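Long-range contact in 16 kDa beta-galactoside-binding lectin (Gallus gallus, PDB 1QMJ), which binds beta-galactosides such as lactose as a homodimeric galectin, and may take part in regulating differentiation: residues Pro46-Cys59 and Glu69-Gly81. Residues are numbered along the deposited sequence; the frame is centred on the assembly and turned at random.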
ATOM      1  N   PRO A  46     -12.538   4.977  14.502  1.00 20.34           N
ATOM      2  CA  PRO A  46     -13.694   5.870  14.597  1.00 21.31           C
ATOM      3  C   PRO A  46     -14.987   5.047  14.409  1.00 23.70           C
ATOM      4  O   PRO A  46     -15.104   4.283  13.392  1.00 22.10           O
ATOM      5  CB  PRO A  46     -13.483   6.854  13.466  1.00 17.52           C
ATOM      6  CG  PRO A  46     -12.192   6.468  12.744  1.00 19.40           C
ATOM      7  CD  PRO A  46     -11.604   5.259  13.408  1.00 16.99           C
ATOM      8  N   ARG A  47     -15.917   5.204  15.355  1.00 24.71           N
ATOM      9  CA  ARG A  47     -17.217   4.474  15.342  1.00 23.70           C
ATOM     10  C   ARG A  47     -18.413   5.416  15.263  1.00 26.06           C
ATOM     11  O   ARG A  47     -18.639   6.241  16.155  1.00 26.87           O
ATOM     12  CB  ARG A  47     -17.401   3.674  16.621  1.00 24.90           C
ATOM     13  CG  ARG A  47     -16.243   2.753  16.923  1.00 24.75           C
ATOM     14  CD  ARG A  47     -16.525   1.842  18.101  1.00 28.48           C
ATOM     15  NE  ARG A  47     -15.371   1.042  18.477  1.00 30.75           N
ATOM     16  CZ  ARG A  47     -15.437  -0.016  19.274  1.00 31.82           C
ATOM     17  NH1 ARG A  47     -16.608  -0.410  19.791  1.00 34.54           N
ATOM     18  NH2 ARG A  47     -14.375  -0.751  19.617  1.00 32.38           N
ATOM     19  N   PHE A  48     -19.164   5.271  14.195  1.00 27.65           N
ATOM     20  CA  PHE A  48     -20.365   6.085  13.979  1.00 29.18           C
ATOM     21  C   PHE A  48     -21.494   5.501  14.826  1.00 29.71           C
ATOM     22  O   PHE A  48     -22.130   6.207  15.618  1.00 29.75           O
ATOM     23  CB  PHE A  48     -20.722   6.074  12.499  1.00 28.94           C
ATOM     24  CG  PHE A  48     -19.701   6.858  11.681  1.00 24.97           C
ATOM     25  CD1 PHE A  48     -19.784   8.253  11.618  1.00 23.93           C
ATOM     26  CD2 PHE A  48     -18.680   6.184  11.002  1.00 25.52           C
ATOM     27  CE1 PHE A  48     -18.844   8.977  10.878  1.00 28.34           C
ATOM     28  CE2 PHE A  48     -17.739   6.907  10.261  1.00 27.21           C
ATOM     29  CZ  PHE A  48     -17.821   8.304  10.199  1.00 28.88           C
ATOM     30  N   ASP A  49     -21.690   4.227  14.625  1.00 29.66           N
ATOM     31  CA  ASP A  49     -22.690   3.433  15.342  1.00 32.24           C
ATOM     32  C   ASP A  49     -22.269   1.982  15.249  1.00 33.42           C
ATOM     33  O   ASP A  49     -22.750   1.231  14.391  1.00 32.99           O
ATOM     34  CB  ASP A  49     -24.073   3.621  14.729  1.00 34.79           C
ATOM     35  CG  ASP A  49     -25.198   3.220  15.689  1.00 35.65           C
ATOM     36  OD1 ASP A  49     -24.972   2.357  16.622  1.00 35.50           O
ATOM     37  OD2 ASP A  49     -26.369   3.746  15.568  1.00 36.91           O
ATOM     38  N   CYS A  50     -21.372   1.648  16.145  1.00 34.25           N
ATOM     39  CA  CYS A  50     -20.793   0.316  16.222  1.00 34.39           C
ATOM     40  C   CYS A  50     -20.567  -0.090  17.682  1.00 33.61           C
ATOM     41  O   CYS A  50     -19.955   0.650  18.461  1.00 31.06           O
ATOM     42  CB  CYS A  50     -19.446   0.328  15.490  1.00 32.43           C
ATOM     43  SG  CYS A  50     -18.874  -1.353  14.950  1.00 44.77           S
ATOM     44  N   HIS A  51     -21.079  -1.260  17.992  1.00 37.47           N
ATOM     45  CA  HIS A  51     -20.963  -1.871  19.327  1.00 41.88           C
ATOM     46  C   HIS A  51     -21.457  -0.936  20.443  1.00 42.14           C
ATOM     47  O   HIS A  51     -20.816  -0.803  21.496  1.00 44.95           O
ATOM     48  CB  HIS A  51     -19.504  -2.214  19.613  1.00 45.08           C
ATOM     49  CG  HIS A  51     -18.929  -3.211  18.610  1.00 48.48           C
ATOM     50  ND1 HIS A  51     -19.682  -4.272  18.117  1.00 49.57           N
ATOM     51  CD2 HIS A  51     -17.707  -3.305  18.022  1.00 49.24           C
ATOM     52  CE1 HIS A  51     -18.926  -4.955  17.277  1.00 51.79           C
ATOM     53  NE2 HIS A  51     -17.746  -4.391  17.209  1.00 51.13           N
ATOM     54  N   GLY A  52     -22.586  -0.310  20.189  1.00 42.04           N
ATOM     55  CA  GLY A  52     -23.231   0.599  21.158  1.00 41.55           C
ATOM     56  C   GLY A  52     -22.586   1.992  21.175  1.00 41.28           C
ATOM     57  O   GLY A  52     -23.104   2.931  21.794  1.00 45.05           O
ATOM     58  N   ASP A  53     -21.465   2.117  20.502  1.00 38.16           N
ATOM     59  CA  ASP A  53     -20.749   3.401  20.435  1.00 33.93           C
ATOM     60  C   ASP A  53     -21.262   4.222  19.261  1.00 31.35           C
ATOM     61  O   ASP A  53     -21.326   3.739  18.122  1.00 31.48           O
ATOM     62  CB  ASP A  53     -19.252   3.175  20.252  1.00 37.09           C
ATOM     63  CG  ASP A  53     -18.615   2.451  21.434  1.00 38.48           C
ATOM     64  OD1 ASP A  53     -18.698   2.954  22.619  1.00 43.37           O
ATOM     65  OD2 ASP A  53     -17.998   1.337  21.243  1.00 40.47           O
ATOM     66  N   VAL A  54     -21.616   5.445  19.581  1.00 28.36           N
ATOM     67  CA  VAL A  54     -22.122   6.401  18.599  1.00 28.55           C
ATOM     68  C   VAL A  54     -21.162   7.586  18.507  1.00 28.74           C
ATOM     69  O   VAL A  54     -20.898   8.270  19.505  1.00 28.55           O
ATOM     70  CB  VAL A  54     -23.511   6.898  19.014  1.00 26.53           C
ATOM     71  CG1 VAL A  54     -24.074   7.960  18.064  1.00 23.70           C
ATOM     72  CG2 VAL A  54     -24.560   5.783  19.054  1.00 25.95           C
ATOM     73  N   ASN A  55     -20.669   7.773  17.299  1.00 27.25           N
ATOM     74  CA  ASN A  55     -19.730   8.855  16.961  1.00 28.54           C
ATOM     75  C   ASN A  55     -18.650   9.006  18.040  1.00 25.65           C
ATOM     76  O   ASN A  55     -18.575  10.032  18.734  1.00 23.43           O
ATOM     77  CB  ASN A  55     -20.489  10.173  16.839  1.00 32.21           C
ATOM     78  CG  ASN A  55     -21.554  10.132  15.745  1.00 38.48           C
ATOM     79  OD1 ASN A  55     -21.434   9.349  14.803  1.00 39.82           O
ATOM     80  ND2 ASN A  55     -22.599  10.935  15.809  1.00 41.52           N
ATOM     81  N   THR A  56     -17.837   7.970  18.147  1.00 24.41           N
ATOM     82  CA  THR A  56     -16.733   7.923  19.116  1.00 22.73           C
ATOM     83  C   THR A  56     -15.506   7.255  18.514  1.00 21.59           C
ATOM     84  O   THR A  56     -15.603   6.208  17.859  1.00 20.79           O
ATOM     85  CB  THR A  56     -17.126   7.110  20.354  1.00 22.57           C
ATOM     86  OG1 THR A  56     -18.305   7.637  20.936  1.00 24.74           O
ATOM     87  CG2 THR A  56     -16.040   7.114  21.435  1.00 22.90           C
ATOM     88  N   VAL A  57     -14.377   7.879  18.750  1.00 21.54           N
ATOM     89  CA  VAL A  57     -13.096   7.357  18.287  1.00 19.78           C
ATOM     90  C   VAL A  57     -12.483   6.545  19.414  1.00 22.80           C
ATOM     91  O   VAL A  57     -12.290   7.046  20.529  1.00 23.30           O
ATOM     92  CB  VAL A  57     -12.134   8.490  17.910  1.00 17.96           C
ATOM     93  CG1 VAL A  57     -10.708   7.991  17.646  1.00 15.02           C
ATOM     94  CG2 VAL A  57     -12.547   9.242  16.644  1.00 14.42           C
ATOM     95  N   VAL A  58     -12.198   5.310  19.107  1.00 23.62           N
ATOM     96  CA  VAL A  58     -11.588   4.401  20.067  1.00 22.93           C
ATOM     97  C   VAL A  58     -10.172   4.084  19.613  1.00 20.07           C
ATOM     98  O   VAL A  58      -9.938   3.752  18.446  1.00 24.09           O
ATOM     99  CB  VAL A  58     -12.393   3.097  20.167  1.00 25.59           C
ATOM    100  CG1 VAL A  58     -11.781   2.090  21.145  1.00 25.64           C
ATOM    101  CG2 VAL A  58     -13.833   3.309  20.645  1.00 23.28           C
ATOM    102  N   CYS A  59      -9.269   4.210  20.553  1.00 20.24           N
ATOM    103  CA  CYS A  59      -7.846   3.933  20.336  1.00 20.58           C
ATOM    104  C   CYS A  59      -7.437   2.815  21.273  1.00 21.21           C
ATOM    105  O   CYS A  59      -7.883   2.755  22.424  1.00 23.13           O
ATOM    106  CB  CYS A  59      -7.008   5.180  20.625  1.00 20.65           C
ATOM    107  SG  CYS A  59      -7.257   6.537  19.378  1.00 23.00           S
ATOM    108  N   GLU A  69      -6.090  -1.605  27.118  1.00 24.61           N
ATOM    109  CA  GLU A  69      -7.174  -0.812  27.715  1.00 28.68           C
ATOM    110  C   GLU A  69      -7.587   0.273  26.723  1.00 25.20           C
ATOM    111  O   GLU A  69      -6.763   1.084  26.278  1.00 23.92           O
ATOM    112  CB  GLU A  69      -6.705  -0.165  29.022  1.00 37.80           C
ATOM    113  CG  GLU A  69      -7.647   0.941  29.518  1.00 52.15           C
ATOM    114  CD  GLU A  69      -8.973   0.407  30.075  1.00 57.90           C
ATOM    115  OE1 GLU A  69      -9.049  -0.801  30.523  1.00 62.46           O
ATOM    116  OE2 GLU A  69     -10.017   1.166  30.099  1.00 60.04           O
ATOM    117  N   GLU A  70      -8.854   0.259  26.395  1.00 23.86           N
ATOM    118  CA  GLU A  70      -9.423   1.216  25.452  1.00 23.15           C
ATOM    119  C   GLU A  70      -9.226   2.639  25.942  1.00 24.02           C
ATOM    120  O   GLU A  70      -9.199   2.899  27.154  1.00 22.88           O
ATOM    121  CB  GLU A  70     -10.919   0.983  25.289  1.00 24.95           C
ATOM    122  CG  GLU A  70     -11.246  -0.201  24.389  1.00 33.21           C
ATOM    123  CD  GLU A  70     -12.715  -0.238  23.983  1.00 38.62           C
ATOM    124  OE1 GLU A  70     -13.543   0.612  24.491  1.00 44.21           O
ATOM    125  OE2 GLU A  70     -13.126  -1.115  23.135  1.00 41.46           O
ATOM    126  N   ASP A  71      -9.095   3.493  24.966  1.00 24.75           N
ATOM    127  CA  ASP A  71      -8.927   4.925  25.157  1.00 23.05           C
ATOM    128  C   ASP A  71      -9.911   5.626  24.238  1.00 21.81           C
ATOM    129  O   ASP A  71      -9.697   5.712  23.023  1.00 21.89           O
ATOM    130  CB  ASP A  71      -7.493   5.341  24.815  1.00 23.73           C
ATOM    131  CG  ASP A  71      -7.235   6.834  25.041  1.00 28.23           C
ATOM    132  OD1 ASP A  71      -8.075   7.540  25.719  1.00 29.51           O
ATOM    133  OD2 ASP A  71      -6.177   7.387  24.552  1.00 30.49           O
ATOM    134  N   ARG A  72     -10.970   6.100  24.843  1.00 22.61           N
ATOM    135  CA  ARG A  72     -12.037   6.795  24.124  1.00 23.29           C
ATOM    136  C   ARG A  72     -11.742   8.283  24.076  1.00 22.22           C
ATOM    137  O   ARG A  72     -11.435   8.902  25.100  1.00 24.06           O
ATOM    138  CB  ARG A  72     -13.361   6.560  24.831  1.00 24.83           C
ATOM    139  CG  ARG A  72     -13.960   5.214  24.472  1.00 29.40           C
ATOM    140  CD  ARG A  72     -14.544   4.468  25.662  1.00 35.90           C
ATOM    141  NE  ARG A  72     -15.121   3.195  25.254  1.00 39.90           N
ATOM    142  CZ  ARG A  72     -16.249   3.094  24.554  1.00 37.65           C
ATOM    143  NH1 ARG A  72     -16.935   4.190  24.198  1.00 36.81           N
ATOM    144  NH2 ARG A  72     -16.774   1.933  24.150  1.00 39.17           N
ATOM    145  N   LYS A  73     -11.846   8.810  22.873  1.00 22.33           N
ATOM    146  CA  LYS A  73     -11.595  10.232  22.606  1.00 22.51           C
ATOM    147  C   LYS A  73     -12.918  11.002  22.583  1.00 23.75           C
ATOM    148  O   LYS A  73     -13.980  10.442  22.275  1.00 24.80           O
ATOM    149  CB  LYS A  73     -10.887  10.384  21.266  1.00 22.54           C
ATOM    150  CG  LYS A  73      -9.492   9.754  21.265  1.00 22.45           C
ATOM    151  CD  LYS A  73      -8.553  10.376  22.303  1.00 21.77           C
ATOM    152  CE  LYS A  73      -7.160   9.743  22.303  1.00 22.16           C
ATOM    153  NZ  LYS A  73      -6.207  10.453  23.169  1.00 23.93           N
ATOM    154  N   ALA A  74     -12.802  12.274  22.913  1.00 23.80           N
ATOM    155  CA  ALA A  74     -13.947  13.196  22.987  1.00 24.90           C
ATOM    156  C   ALA A  74     -14.344  13.746  21.605  1.00 24.02           C
ATOM    157  O   ALA A  74     -15.532  13.870  21.282  1.00 26.40           O
ATOM    158  CB  ALA A  74     -13.602  14.384  23.885  1.00 21.65           C
ATOM    159  N   ASP A  75     -13.346  14.071  20.806  1.00 24.28           N
ATOM    160  CA  ASP A  75     -13.568  14.641  19.459  1.00 23.84           C
ATOM    161  C   ASP A  75     -13.821  13.551  18.414  1.00 23.97           C
ATOM    162  O   ASP A  75     -13.206  12.477  18.445  1.00 25.13           O
ATOM    163  CB  ASP A  75     -12.347  15.443  19.019  1.00 29.45           C
ATOM    164  CG  ASP A  75     -12.077  16.643  19.922  1.00 33.85           C
ATOM    165  OD1 ASP A  75     -12.818  17.694  19.833  1.00 37.52           O
ATOM    166  OD2 ASP A  75     -11.108  16.602  20.771  1.00 36.61           O
ATOM    167  N   PHE A  76     -14.733  13.882  17.514  1.00 24.09           N
ATOM    168  CA  PHE A  76     -15.134  13.003  16.402  1.00 26.07           C
ATOM    169  C   PHE A  76     -15.322  13.851  15.133  1.00 27.29           C
ATOM    170  O   PHE A  76     -16.459  14.095  14.697  1.00 28.60           O
ATOM    171  CB  PHE A  76     -16.442  12.288  16.743  1.00 23.33           C
ATOM    172  CG  PHE A  76     -16.732  11.112  15.810  1.00 20.48           C
ATOM    173  CD1 PHE A  76     -15.999   9.924  15.927  1.00 15.97           C
ATOM    174  CD2 PHE A  76     -17.732  11.224  14.840  1.00 19.64           C
ATOM    175  CE1 PHE A  76     -16.267   8.848  15.070  1.00 20.81           C
ATOM    176  CE2 PHE A  76     -18.001  10.150  13.983  1.00 21.32           C
ATOM    177  CZ  PHE A  76     -17.268   8.962  14.098  1.00 18.81           C
ATOM    178  N   PRO A  77     -14.215  14.342  14.544  1.00 27.05           N
ATOM    179  CA  PRO A  77     -14.239  15.150  13.317  1.00 28.24           C
ATOM    180  C   PRO A  77     -14.642  14.375  12.066  1.00 29.76           C
ATOM    181  O   PRO A  77     -14.209  14.760  10.937  1.00 34.34           O
ATOM    182  CB  PRO A  77     -12.808  15.562  13.106  1.00 25.57           C
ATOM    183  CG  PRO A  77     -11.973  14.919  14.204  1.00 24.24           C
ATOM    184  CD  PRO A  77     -12.871  14.113  15.090  1.00 27.52           C
ATOM    185  N   PHE A  78     -15.428  13.322  12.184  1.00 29.07           N
ATOM    186  CA  PHE A  78     -15.792  12.526  10.977  1.00 29.81           C
ATOM    187  C   PHE A  78     -17.303  12.467  10.724  1.00 33.82           C
ATOM    188  O   PHE A  78     -18.114  12.528  11.654  1.00 33.47           O
ATOM    189  CB  PHE A  78     -15.302  11.079  11.117  1.00 29.97           C
ATOM    190  CG  PHE A  78     -13.803  10.960  11.430  1.00 28.43           C
ATOM    191  CD1 PHE A  78     -12.851  11.132  10.414  1.00 25.49           C
ATOM    192  CD2 PHE A  78     -13.382  10.675  12.736  1.00 24.80           C
ATOM    193  CE1 PHE A  78     -11.483  11.019  10.706  1.00 25.72           C
ATOM    194  CE2 PHE A  78     -12.016  10.562  13.026  1.00 24.20           C
ATOM    195  CZ  PHE A  78     -11.067  10.734  12.012  1.00 24.95           C
ATOM    196  N   GLN A  79     -17.609  12.343   9.441  1.00 37.33           N
ATOM    197  CA  GLN A  79     -18.984  12.238   8.926  1.00 39.25           C
ATOM    198  C   GLN A  79     -18.984  11.255   7.752  1.00 36.35           C
ATOM    199  O   GLN A  79     -18.015  11.177   6.986  1.00 35.25           O
ATOM    200  CB  GLN A  79     -19.481  13.610   8.455  1.00 44.96           C
ATOM    201  CG  GLN A  79     -19.634  14.617   9.598  1.00 54.39           C
ATOM    202  CD  GLN A  79     -20.101  15.999   9.128  1.00 59.90           C
ATOM    203  OE1 GLN A  79     -19.741  16.432   8.035  1.00 63.23           O
ATOM    204  NE2 GLN A  79     -20.890  16.725   9.899  1.00 62.66           N
ATOM    205  N   GLN A  80     -20.072  10.522   7.635  1.00 35.47           N
ATOM    206  CA  GLN A  80     -20.235   9.522   6.565  1.00 37.07           C
ATOM    207  C   GLN A  80     -20.276  10.211   5.192  1.00 37.86           C
ATOM    208  O   GLN A  80     -20.925  11.254   5.024  1.00 37.63           O
ATOM    209  CB  GLN A  80     -21.539   8.744   6.757  1.00 35.24           C
ATOM    210  CG  GLN A  80     -21.571   7.918   8.045  1.00 37.16           C
ATOM    211  CD  GLN A  80     -22.982   7.456   8.413  1.00 38.94           C
ATOM    212  OE1 GLN A  80     -23.163   6.325   8.865  1.00 41.07           O
ATOM    213  NE2 GLN A  80     -24.006   8.271   8.243  1.00 42.91           N
ATOM    214  N   GLY A  81     -19.571   9.591   4.252  1.00 39.01           N
ATOM    215  CA  GLY A  81     -19.475  10.067   2.852  1.00 39.09           C
ATOM    216  C   GLY A  81     -18.387  11.131   2.720  1.00 40.60           C
ATOM    217  O   GLY A  81     -18.265  11.804   1.685  1.00 41.96           O
TER
HETATM  218  O   HOH W   1     -14.527  10.468  19.559  1.00 18.57           O
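D53 and R72 meet across this contact as a worked example of one carboxylate oxygen serving two donors. NH1 and NH2 of R72 both reach D53 OD1, each at 2.7 Å, and the oxygen lies in the guanidinium plane although the two flat groups are turned 53° apart. The other carboxylate oxygen, D53 OD2, takes R47 NH1 at 2.7 Å, so both oxygens are engaged. The R72 chain, bent at chi2, passes T56 CG2 and brings its guanidinium to D53, while NE donates to E70 OE1. Toward R47 the E70 carboxylate reaches only loosely: OE2 lies well out of the R47 guanidinium plane, a long contact of charges alone.

Beneath these charges the backbones pair antiparallel. C59 N donates to D71 O and D71 N to C59 O, each at 2.9 Å, and K73 N donates to V57 O. Beyond K73 the chain swings away, and the V57 amide is satisfied by a water, which accepts from V57 N and donates to the carbonyl oxygens of K73 and D75. On the face shared by C59 and D71, K73 NZ bonds to E105 O and only weakly to D71 OD2.

Aromatic packing takes over at the far end. F76, with CG anti to its own N (chi1 -165°), lays one ring face over the N55-T56 backbone and meets the face of F48 edge-to-face, planes 84° apart; Q80 CG covers the opposite face of F48. F78 packs against P46 and V57 CG2.

E69 to K73 belong to the predicted galactoside site of this galectin sandwich. The interlocked charges of R47, D53, E70 and R72 would be expected to hold the R72 guanidinium and E70 carboxylate in a fixed, polarised pattern, consistent with a surface organised for sugar hydroxyls.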